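Local coordinates for protein phenylurea hydrolase B (PDB 4WHB) that probably hydrolyses non-peptide carbon-nitrogen bonds in phenylureas such as the herbicide diuron, as a zinc-binding member of the amidohydrolase superfamily, at residues I4-V9 and V25-D30; R54-P59 and Q423-D428; L103-T108 and N370-W375; V419-D424 and R433-V438. All coordinates share one frame; numbering follows the deposited sequence.

Contact 1: I4-V9 and V25-D30; sequences IAITNV and VIVEGD
Ile4 and Val27 stand side by side and point the same way from one face of a two-stranded antiparallel ladder, Val27 CG2 resting 3.5 Å from Ile4 CB. In Val27 that methyl sits between the backbone N and the carbonyl carbon, which turns it at the neighbouring strand. In Ile4, CG1 is anti to its carbonyl carbon, so the branch carrying CD1 runs off from Val27 and CB does the touching. Ile6 and Val25 share this face two residues further along, and Ile6 CD1 leans diagonally to within 4.4 Å of Val27 CG1. On the other face the pair is Ala5 and Ile26, Ala5 CB lying 4.3 Å from Ile26 CG1. Strands 4-7 and 23-27 are the middle pair of a four-stranded mixed sheet, flanked by strands 32-36 and 48-51. The sheet belongs to the small beta domain that accompanies the barrel in many amidohydrolases. Val27 also packs on Ala416, so the C-terminal part of the chain meets the same face. The backbone fixes the register: Ile6 and Val25 form a hydrogen-bonded pair, with Ile6 N giving to Val25 O (2.7 Å) and Val25 N to Ile6 O (3.0 Å). Val27 N reaches Ile4 O at 3.0 Å in a nearly straight bond (175°), almost along the C=O axis.

Contact 2: R54-P59 and Q423-D428; sequences RRWMVP and QDPVDD
One face of the Trp56 indole is laid against the backbone and ring carbons of the loop that starts at Gln423, three consecutive residues crossing it in order. Gln423 passes by the benzo end, its carbonyl carbon 3.8 Å from Trp56 CZ3. Asp424 CA comes next, 4.2 Å from the centroid of the six-membered ring and 16° off its normal, a CH-pi contact made by a backbone carbon. Pro425 CD completes the row over the pyrrole ring, 3.7 Å from that centroid and 11° off the normal. This second CH-pi contact is the more centred of the two. The Asp424 carboxylate is turned almost at a right angle to the indole plane (84°), so it does not stack flat on the ring. Trp56 CG is anti to its own carbonyl carbon, and the ring thereby reaches from strand 56-63 across to the loop. That strand pairs antiparallel with strand 418-421, Trp56 hydrogen-bonding by backbone to Leu421, and in parallel with strand 107-112 in the sheet of the TIM-barrel amidohydrolase fold. The loop is the chain as it leaves strand 418-421, folded back over the tryptophan. Thr10 of strand 9-11 also touches the Trp56 side chain. Two residues further along the strand Val58 projects toward the same loop, and its CG1 lies 4.4 Å from Pro425 CG, giving the buried proline ring a second, looser apolar neighbour. The CB of Gln423 points away from the strand, and the residue lies at the exposed border.

Contact 3: L103-T108 and N370-W375; sequences LRNGVT and NDHFHW
Helix 91-104 ends in a Schellman motif at Gly106, whose positive phi (106°) and hydrogen bond from its N to Leu103 O swing the chain into strand 107-112 and bring the Asn105 carbonyl within reach of His372 of helix 371-381. This is a helix-to-strand junction of the TIM-barrel amidohydrolase fold, and it packs against a helix that is far off in sequence. His372 is the central side chain. Its CG lies in the crowded position between the backbone N and the carbonyl carbon, and the ring reaches toward the junction. Both ring nitrogens are used: NE2 donates to Asn105 O (3.2 Å) from above the carbonyl plane, while ND1 gives a nearly straight bond to Asp371 OD1 (3.1 Å). Together the two bonds should fix the rotation of the imidazole, and with both nitrogens donating the ring would carry positive charge, probably favoured by the Asp371 carboxylate. One face of the ring is covered by the Val107 CG2 methyl, which sits over its centre in a CH-pi contact, 3.4 Å from the centroid. Phe373 CG lies over the opposite face, offset toward the rim, and Asn105 CB meets the ring edge in plane. Asn105 thus serves both aromatic side chains. Its side chain crosses that of Phe373 at about a right angle, the amide and ring planes 40° apart. ND2 also makes a weak hydrogen bond to Gly369 O, and this amide nitrogen lies 3.3 Å from Phe373 CE2.

Contact 4: V419-D424 and R433-V438; sequences VLLDQD and RSITEV
Strands 418-421 and 435-440 run antiparallel as a beta hairpin with a long connecting loop; the second strand is interrupted at Thr436, where the chain turns a corner and one extra residue enters, consistent with a bulge. The tight part is the apolar face of Val419, Leu421, Ile435 and Val438. Ile435 lies obliquely between two side chains of the other strand: Val419 CG1 meets its CG2 at 3.4 Å, and Leu421 CD2 its CG1 at 3.6 Å. Val438 CG2 touches Val419 CG1 more loosely, at 4.0 Å. Leu421 and Val419 also pack on Tyr61 of the next strand. Leu420 N gives a straight bond to Glu437 O (2.8 Å, 174°); at Thr436, the backbone N reaches Leu420 O at 3.0 Å but bent, from above the carbonyl plane. Toward solvent the fit slackens. Glu437, partly exposed, lies alongside Leu420 through its CB, and Asp422 faces Ser434 where the bond between Asp422 N and Ser434 O is weak. Ser434 OG is hydrogen-bonded instead to Asn431 O within the loop, and across the strands that hydroxyl oxygen has Asp422 CB at 3.5 Å.

Overall arrangement
From the N terminus, contact 1 closes first, folding the opening strands into the small sheet before strand 56-63 begins; Val9, just past its corner, packs on Met57 and so joins it to contact 2. Contact 2 closes a far longer loop, from strand 56-63 to the chain beyond strand 418-421, and contact 3 lies wholly within that loop, binding the 103-108 junction to helix 371-381. Contact 4 starts where contact 2 ends, sharing Gln423 and Asp424. Its strands share a sheet with 56-63 and 107-112, and Arg433 and Ile435 touch contact 3; from contact 1 its nearest atoms stay about 5 Å away.

Contact 1: I4-V9 and V25-D30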
# COMPACT_ATOMS: atom_id res chain seq x y z
N ILE C 4 -48.03 -31.74 21.92
CA ILE C 4 -48.35 -30.50 22.61
C ILE C 4 -49.58 -29.84 22.07
O ILE C 4 -49.88 -29.99 20.90
CB ILE C 4 -47.21 -29.48 22.47
CG1 ILE C 4 -45.85 -30.18 22.57
CG2 ILE C 4 -47.37 -28.38 23.51
CD1 ILE C 4 -44.76 -29.40 23.27
N ALA C 5 -50.29 -29.10 22.93
CA ALA C 5 -51.39 -28.25 22.46
C ALA C 5 -51.17 -26.81 22.88
O ALA C 5 -50.91 -26.56 24.04
CB ALA C 5 -52.74 -28.73 22.94
N ILE C 6 -51.22 -25.88 21.94
CA ILE C 6 -51.04 -24.48 22.26
C ILE C 6 -52.38 -23.80 22.11
O ILE C 6 -52.93 -23.70 21.03
CB ILE C 6 -50.05 -23.78 21.34
CG1 ILE C 6 -48.76 -24.56 21.27
CG2 ILE C 6 -49.76 -22.39 21.90
CD1 ILE C 6 -48.61 -25.38 19.99
N THR C 7 -52.88 -23.30 23.21
CA THR C 7 -54.27 -22.91 23.35
C THR C 7 -54.48 -21.38 23.42
O THR C 7 -53.63 -20.66 23.96
CB THR C 7 -54.85 -23.52 24.63
OG1 THR C 7 -54.13 -23.02 25.78
CG2 THR C 7 -54.71 -25.03 24.59
N ASN C 8 -55.62 -20.90 22.90
CA ASN C 8 -55.99 -19.51 22.98
C ASN C 8 -54.96 -18.59 22.30
O ASN C 8 -54.60 -17.51 22.83
CB ASN C 8 -56.16 -19.08 24.44
CG ASN C 8 -57.27 -18.01 24.64
OD1 ASN C 8 -57.81 -17.42 23.70
ND2 ASN C 8 -57.62 -17.78 25.90
N VAL C 9 -54.50 -19.00 21.12
CA VAL C 9 -53.57 -18.19 20.34
C VAL C 9 -54.37 -17.31 19.39
O VAL C 9 -55.45 -17.69 18.91
CB VAL C 9 -52.60 -19.06 19.55
CG1 VAL C 9 -51.54 -18.23 18.91
CG2 VAL C 9 -51.95 -20.14 20.44
N VAL C 25 -53.93 -24.47 18.32
CA VAL C 25 -53.05 -25.22 17.46
C VAL C 25 -52.44 -26.39 18.26
O VAL C 25 -51.90 -26.23 19.36
CB VAL C 25 -51.96 -24.32 16.87
CG1 VAL C 25 -51.16 -25.06 15.85
CG2 VAL C 25 -52.57 -23.09 16.26
N ILE C 26 -52.54 -27.57 17.66
CA ILE C 26 -51.98 -28.77 18.18
C ILE C 26 -50.77 -29.15 17.32
O ILE C 26 -50.74 -28.87 16.10
CB ILE C 26 -53.05 -29.88 18.13
CG1 ILE C 26 -54.27 -29.47 18.99
CG2 ILE C 26 -52.46 -31.21 18.60
CD1 ILE C 26 -55.32 -30.52 19.24
N VAL C 27 -49.79 -29.80 17.93
CA VAL C 27 -48.66 -30.36 17.16
C VAL C 27 -48.59 -31.86 17.34
O VAL C 27 -48.73 -32.36 18.46
CB VAL C 27 -47.30 -29.72 17.50
CG1 VAL C 27 -47.26 -28.30 16.97
CG2 VAL C 27 -47.08 -29.72 18.98
N GLU C 28 -48.44 -32.57 16.23
CA GLU C 28 -48.29 -34.02 16.27
C GLU C 28 -46.86 -34.25 15.87
O GLU C 28 -46.47 -33.78 14.82
CB GLU C 28 -49.23 -34.70 15.27
CG GLU C 28 -48.79 -36.10 14.85
CD GLU C 28 -49.18 -36.50 13.43
OE1 GLU C 28 -49.24 -37.74 13.19
OE2 GLU C 28 -49.42 -35.61 12.56
N GLY C 29 -46.09 -34.98 16.67
CA GLY C 29 -44.71 -35.27 16.30
C GLY C 29 -44.02 -33.95 16.10
O GLY C 29 -43.97 -33.18 17.06
N ASP C 30 -43.58 -33.68 14.87
CA ASP C 30 -43.11 -32.35 14.54
C ASP C 30 -44.44 -31.73 14.14
O ASP C 30 -45.33 -31.54 14.98
CB ASP C 30 -42.12 -32.35 13.37
CG ASP C 30 -41.52 -33.71 13.10
OD1 ASP C 30 -40.54 -34.01 13.81
OD2 ASP C 30 -42.00 -34.47 12.19

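Contact 2: R54-P59 and Q423-D428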
# COMPACT_ATOMS: atom_id res chain seq x y z
N ARG C 54 -52.96 -14.23 25.63
CA ARG C 54 -52.24 -12.97 25.61
C ARG C 54 -50.97 -13.07 24.78
O ARG C 54 -50.04 -12.33 25.02
CB ARG C 54 -51.86 -12.53 27.05
CG ARG C 54 -52.99 -12.61 28.06
CD ARG C 54 -53.91 -11.41 27.89
NE ARG C 54 -55.10 -11.51 28.72
CZ ARG C 54 -56.06 -12.41 28.53
NH1 ARG C 54 -55.98 -13.30 27.57
NH2 ARG C 54 -57.11 -12.45 29.30
N ARG C 55 -50.93 -13.97 23.80
CA ARG C 55 -49.80 -14.01 22.89
C ARG C 55 -50.21 -14.16 21.43
O ARG C 55 -51.39 -14.30 21.13
CB ARG C 55 -48.83 -15.14 23.28
CG ARG C 55 -47.97 -14.78 24.46
CD ARG C 55 -47.55 -15.99 25.23
NE ARG C 55 -46.76 -15.60 26.42
CZ ARG C 55 -47.27 -15.01 27.49
NH1 ARG C 55 -48.55 -14.73 27.58
NH2 ARG C 55 -46.49 -14.72 28.51
N TRP C 56 -49.24 -14.14 20.52
CA TRP C 56 -49.48 -14.31 19.11
C TRP C 56 -48.66 -15.44 18.63
O TRP C 56 -47.61 -15.77 19.19
CB TRP C 56 -49.03 -13.06 18.34
CG TRP C 56 -50.12 -12.08 18.18
CD1 TRP C 56 -50.85 -11.84 17.06
CD2 TRP C 56 -50.62 -11.22 19.19
NE1 TRP C 56 -51.80 -10.90 17.33
CE2 TRP C 56 -51.67 -10.48 18.62
CE3 TRP C 56 -50.28 -10.99 20.53
CZ2 TRP C 56 -52.41 -9.58 19.34
CZ3 TRP C 56 -51.01 -10.05 21.24
CH2 TRP C 56 -52.05 -9.34 20.63
N MET C 57 -49.13 -16.06 17.56
CA MET C 57 -48.28 -16.98 16.80
C MET C 57 -48.10 -16.41 15.42
O MET C 57 -49.07 -16.12 14.71
CB MET C 57 -48.86 -18.38 16.72
CG MET C 57 -48.29 -19.36 17.73
SD MET C 57 -48.85 -21.03 17.40
CE MET C 57 -48.47 -21.18 15.68
N VAL C 58 -46.84 -16.23 15.05
CA VAL C 58 -46.49 -15.95 13.66
C VAL C 58 -45.72 -17.17 13.20
O VAL C 58 -45.16 -17.91 14.05
CB VAL C 58 -45.66 -14.68 13.51
CG1 VAL C 58 -46.47 -13.46 13.90
CG2 VAL C 58 -44.41 -14.75 14.37
N PRO C 59 -45.72 -17.43 11.90
CA PRO C 59 -44.92 -18.55 11.44
C PRO C 59 -43.45 -18.29 11.82
O PRO C 59 -43.03 -17.15 11.79
CB PRO C 59 -45.13 -18.56 9.91
CG PRO C 59 -45.85 -17.30 9.62
CD PRO C 59 -46.56 -16.86 10.84
N GLN C 423 -47.03 -9.03 21.86
CA GLN C 423 -47.76 -7.83 21.52
C GLN C 423 -48.15 -7.79 20.02
O GLN C 423 -47.60 -8.52 19.22
CB GLN C 423 -46.90 -6.62 21.92
CG GLN C 423 -47.18 -6.14 23.34
CD GLN C 423 -45.97 -5.58 24.04
OE1 GLN C 423 -45.55 -6.16 25.05
NE2 GLN C 423 -45.40 -4.48 23.52
N ASP C 424 -49.09 -6.90 19.68
CA ASP C 424 -49.65 -6.80 18.34
C ASP C 424 -48.55 -6.58 17.33
O ASP C 424 -47.82 -5.59 17.41
CB ASP C 424 -50.64 -5.62 18.27
CG ASP C 424 -52.03 -6.03 17.82
OD1 ASP C 424 -52.61 -6.85 18.51
OD2 ASP C 424 -52.61 -5.53 16.85
N PRO C 425 -48.41 -7.49 16.34
CA PRO C 425 -47.51 -7.21 15.24
C PRO C 425 -47.95 -6.05 14.36
O PRO C 425 -47.15 -5.59 13.55
CB PRO C 425 -47.52 -8.51 14.44
CG PRO C 425 -47.79 -9.54 15.44
CD PRO C 425 -48.78 -8.91 16.36
N VAL C 426 -49.19 -5.59 14.48
CA VAL C 426 -49.75 -4.61 13.53
C VAL C 426 -49.89 -3.18 14.07
O VAL C 426 -50.30 -2.94 15.21
CB VAL C 426 -51.08 -5.08 12.97
CG1 VAL C 426 -51.29 -4.41 11.64
CG2 VAL C 426 -51.09 -6.58 12.79
N ASP C 427 -49.53 -2.27 13.16
CA ASP C 427 -49.26 -0.83 13.37
C ASP C 427 -47.89 -0.67 13.98
O ASP C 427 -47.19 0.34 13.73
CB ASP C 427 -50.30 -0.06 14.21
CG ASP C 427 -49.93 1.41 14.38
OD1 ASP C 427 -49.18 1.98 13.55
OD2 ASP C 427 -50.37 2.01 15.37
N ASP C 428 -47.47 -1.69 14.74
CA ASP C 428 -46.07 -1.74 15.13
C ASP C 428 -45.53 -3.08 14.72
O ASP C 428 -45.90 -4.08 15.28
CB ASP C 428 -45.94 -1.50 16.63
CG ASP C 428 -44.79 -0.64 17.00
OD1 ASP C 428 -44.25 0.07 16.13
OD2 ASP C 428 -44.42 -0.65 18.19

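Contact 3: L103-T108 and N370-W375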
# COMPACT_ATOMS: atom_id res chain seq x y z
N LEU C 103 -32.27 -18.30 15.61
CA LEU C 103 -33.32 -19.08 16.25
C LEU C 103 -33.69 -18.48 17.59
O LEU C 103 -34.86 -18.42 17.93
CB LEU C 103 -32.81 -20.52 16.42
CG LEU C 103 -33.75 -21.57 17.03
CD1 LEU C 103 -35.07 -21.64 16.24
CD2 LEU C 103 -33.04 -22.93 17.09
N ARG C 104 -32.68 -18.06 18.36
CA ARG C 104 -32.88 -17.36 19.62
C ARG C 104 -33.80 -16.15 19.37
O ARG C 104 -34.65 -15.84 20.19
CB ARG C 104 -31.53 -16.92 20.22
CG ARG C 104 -31.62 -16.38 21.65
CD ARG C 104 -30.27 -16.05 22.33
NE ARG C 104 -29.56 -14.91 21.73
CZ ARG C 104 -28.50 -14.31 22.25
NH1 ARG C 104 -27.97 -14.71 23.38
NH2 ARG C 104 -27.93 -13.30 21.62
N ASN C 105 -33.61 -15.47 18.23
CA ASN C 105 -34.42 -14.32 17.85
C ASN C 105 -35.69 -14.70 17.05
O ASN C 105 -36.45 -13.85 16.60
CB ASN C 105 -33.59 -13.33 17.09
CG ASN C 105 -32.64 -12.57 17.99
OD1 ASN C 105 -32.12 -13.10 18.98
ND2 ASN C 105 -32.41 -11.32 17.65
N GLY C 106 -35.92 -15.99 16.89
CA GLY C 106 -37.15 -16.49 16.28
C GLY C 106 -37.02 -17.01 14.86
O GLY C 106 -38.01 -17.49 14.30
N VAL C 107 -35.82 -16.99 14.28
CA VAL C 107 -35.66 -17.53 12.93
C VAL C 107 -35.36 -19.02 12.96
O VAL C 107 -34.28 -19.42 13.34
CB VAL C 107 -34.55 -16.78 12.17
CG1 VAL C 107 -34.52 -17.24 10.71
CG2 VAL C 107 -34.72 -15.23 12.28
N THR C 108 -36.33 -19.82 12.58
CA THR C 108 -36.23 -21.28 12.63
C THR C 108 -35.45 -21.87 11.50
O THR C 108 -34.88 -22.93 11.62
CB THR C 108 -37.64 -21.91 12.61
OG1 THR C 108 -38.41 -21.36 11.52
CG2 THR C 108 -38.35 -21.63 13.97
N ASN C 370 -30.31 -9.11 14.79
CA ASN C 370 -31.10 -7.92 14.44
C ASN C 370 -31.69 -7.90 13.04
O ASN C 370 -32.67 -7.20 12.80
CB ASN C 370 -30.24 -6.65 14.56
CG ASN C 370 -30.41 -5.97 15.89
OD1 ASN C 370 -31.39 -5.24 16.10
ND2 ASN C 370 -29.43 -6.17 16.78
N ASP C 371 -31.12 -8.69 12.14
CA ASP C 371 -31.31 -8.48 10.69
C ASP C 371 -32.74 -8.61 10.16
O ASP C 371 -33.18 -7.78 9.35
CB ASP C 371 -30.39 -9.43 9.91
CG ASP C 371 -30.70 -10.85 10.15
OD1 ASP C 371 -31.17 -11.19 11.26
OD2 ASP C 371 -30.46 -11.63 9.23
N HIS C 372 -33.45 -9.64 10.62
CA HIS C 372 -34.77 -9.91 10.16
C HIS C 372 -35.78 -8.98 10.77
O HIS C 372 -36.83 -8.73 10.20
CB HIS C 372 -35.14 -11.36 10.45
CG HIS C 372 -35.11 -11.71 11.91
ND1 HIS C 372 -33.93 -11.80 12.63
CD2 HIS C 372 -36.11 -12.00 12.79
CE1 HIS C 372 -34.21 -12.12 13.87
NE2 HIS C 372 -35.52 -12.24 13.99
N PHE C 373 -35.48 -8.45 11.95
CA PHE C 373 -36.34 -7.45 12.61
C PHE C 373 -36.26 -6.13 11.87
O PHE C 373 -37.27 -5.50 11.55
CB PHE C 373 -35.92 -7.24 14.05
CG PHE C 373 -36.09 -8.46 14.92
CD1 PHE C 373 -37.34 -9.04 15.07
CD2 PHE C 373 -35.01 -9.01 15.61
CE1 PHE C 373 -37.51 -10.14 15.86
CE2 PHE C 373 -35.17 -10.11 16.39
CZ PHE C 373 -36.43 -10.67 16.53
N HIS C 374 -35.02 -5.71 11.61
CA HIS C 374 -34.69 -4.47 10.92
C HIS C 374 -35.39 -4.47 9.57
O HIS C 374 -36.11 -3.52 9.22
CB HIS C 374 -33.17 -4.40 10.70
CG HIS C 374 -32.64 -3.04 10.40
ND1 HIS C 374 -31.96 -2.28 11.32
CD2 HIS C 374 -32.68 -2.31 9.26
CE1 HIS C 374 -31.61 -1.13 10.78
NE2 HIS C 374 -32.04 -1.11 9.53
N TRP C 375 -35.16 -5.55 8.82
CA TRP C 375 -35.70 -5.71 7.47
C TRP C 375 -37.22 -5.64 7.47
O TRP C 375 -37.82 -4.97 6.62
CB TRP C 375 -35.25 -7.05 6.91
CG TRP C 375 -35.45 -7.16 5.42
CD1 TRP C 375 -34.57 -6.84 4.45
CD2 TRP C 375 -36.62 -7.65 4.76
NE1 TRP C 375 -35.12 -7.11 3.23
CE2 TRP C 375 -36.37 -7.62 3.40
CE3 TRP C 375 -37.85 -8.12 5.21
CZ2 TRP C 375 -37.31 -8.00 2.46
CZ3 TRP C 375 -38.80 -8.50 4.28
CH2 TRP C 375 -38.52 -8.45 2.92

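Contact 4: V419-D424 and R433-V438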
# COMPACT_ATOMS: atom_id res chain seq x y z
N VAL C 419 -43.20 -19.06 16.45
CA VAL C 419 -42.72 -18.11 17.41
C VAL C 419 -43.95 -17.49 18.08
O VAL C 419 -44.96 -17.19 17.39
CB VAL C 419 -41.94 -17.03 16.71
CG1 VAL C 419 -41.30 -16.12 17.74
CG2 VAL C 419 -40.87 -17.63 15.79
N LEU C 420 -43.90 -17.35 19.41
CA LEU C 420 -44.97 -16.70 20.12
C LEU C 420 -44.57 -15.28 20.50
O LEU C 420 -43.49 -15.08 21.08
CB LEU C 420 -45.32 -17.47 21.38
CG LEU C 420 -46.30 -18.65 21.28
CD1 LEU C 420 -45.52 -19.90 21.65
CD2 LEU C 420 -47.47 -18.46 22.25
N LEU C 421 -45.40 -14.29 20.20
CA LEU C 421 -45.03 -12.89 20.52
C LEU C 421 -45.73 -12.38 21.78
O LEU C 421 -46.60 -13.04 22.32
CB LEU C 421 -45.34 -11.96 19.35
CG LEU C 421 -44.68 -12.30 18.03
CD1 LEU C 421 -45.13 -11.34 16.99
CD2 LEU C 421 -43.16 -12.25 18.19
N ASP C 422 -45.35 -11.20 22.22
CA ASP C 422 -45.96 -10.57 23.42
C ASP C 422 -47.01 -9.51 23.10
O ASP C 422 -47.79 -9.14 23.95
CB ASP C 422 -44.86 -9.87 24.26
CG ASP C 422 -45.10 -9.91 25.71
OD1 ASP C 422 -46.23 -10.21 26.09
OD2 ASP C 422 -44.14 -9.68 26.46
N GLN C 423 -47.03 -9.03 21.86
CA GLN C 423 -47.76 -7.83 21.52
C GLN C 423 -48.15 -7.79 20.02
O GLN C 423 -47.60 -8.52 19.22
CB GLN C 423 -46.90 -6.62 21.92
CG GLN C 423 -47.18 -6.14 23.34
CD GLN C 423 -45.97 -5.58 24.04
OE1 GLN C 423 -45.55 -6.16 25.05
NE2 GLN C 423 -45.40 -4.48 23.52
N ASP C 424 -49.09 -6.90 19.68
CA ASP C 424 -49.65 -6.80 18.34
C ASP C 424 -48.55 -6.58 17.33
O ASP C 424 -47.82 -5.59 17.41
CB ASP C 424 -50.64 -5.62 18.27
CG ASP C 424 -52.03 -6.03 17.82
OD1 ASP C 424 -52.61 -6.85 18.51
OD2 ASP C 424 -52.61 -5.53 16.85
N ARG C 433 -39.94 -8.67 17.98
CA ARG C 433 -38.83 -8.86 18.90
C ARG C 433 -39.25 -9.51 20.21
O ARG C 433 -38.45 -10.10 20.89
CB ARG C 433 -38.15 -7.51 19.18
CG ARG C 433 -37.60 -6.84 17.95
CD ARG C 433 -36.28 -6.11 18.22
NE ARG C 433 -35.71 -5.56 16.98
CZ ARG C 433 -34.70 -4.71 16.92
NH1 ARG C 433 -34.13 -4.26 18.02
NH2 ARG C 433 -34.25 -4.30 15.76
N SER C 434 -40.50 -9.36 20.60
CA SER C 434 -40.91 -9.78 21.96
C SER C 434 -41.49 -11.17 21.88
O SER C 434 -42.62 -11.35 21.42
CB SER C 434 -41.92 -8.83 22.57
OG SER C 434 -42.97 -8.59 21.64
N ILE C 435 -40.69 -12.15 22.31
CA ILE C 435 -40.97 -13.55 22.03
C ILE C 435 -40.93 -14.35 23.31
O ILE C 435 -39.85 -14.49 23.91
CB ILE C 435 -39.93 -14.11 21.05
CG1 ILE C 435 -40.10 -13.46 19.68
CG2 ILE C 435 -40.08 -15.62 20.92
CD1 ILE C 435 -38.98 -13.74 18.67
N THR C 436 -42.08 -14.90 23.70
CA THR C 436 -42.13 -15.73 24.90
C THR C 436 -41.65 -17.14 24.66
O THR C 436 -41.13 -17.78 25.57
CB THR C 436 -43.54 -15.75 25.51
OG1 THR C 436 -44.50 -16.17 24.50
CG2 THR C 436 -43.84 -14.34 26.05
N GLU C 437 -41.81 -17.64 23.43
CA GLU C 437 -41.29 -18.96 23.08
C GLU C 437 -41.02 -19.11 21.60
O GLU C 437 -41.72 -18.51 20.77
CB GLU C 437 -42.26 -20.07 23.54
CG GLU C 437 -41.73 -20.91 24.69
CD GLU C 437 -42.85 -21.45 25.57
OE1 GLU C 437 -43.96 -20.86 25.56
OE2 GLU C 437 -42.62 -22.47 26.29
N VAL C 438 -40.01 -19.91 21.28
CA VAL C 438 -39.78 -20.33 19.92
C VAL C 438 -39.83 -21.85 19.81
O VAL C 438 -39.02 -22.53 20.40
CB VAL C 438 -38.44 -19.83 19.40
CG1 VAL C 438 -38.22 -20.30 17.96
CG2 VAL C 438 -38.39 -18.32 19.41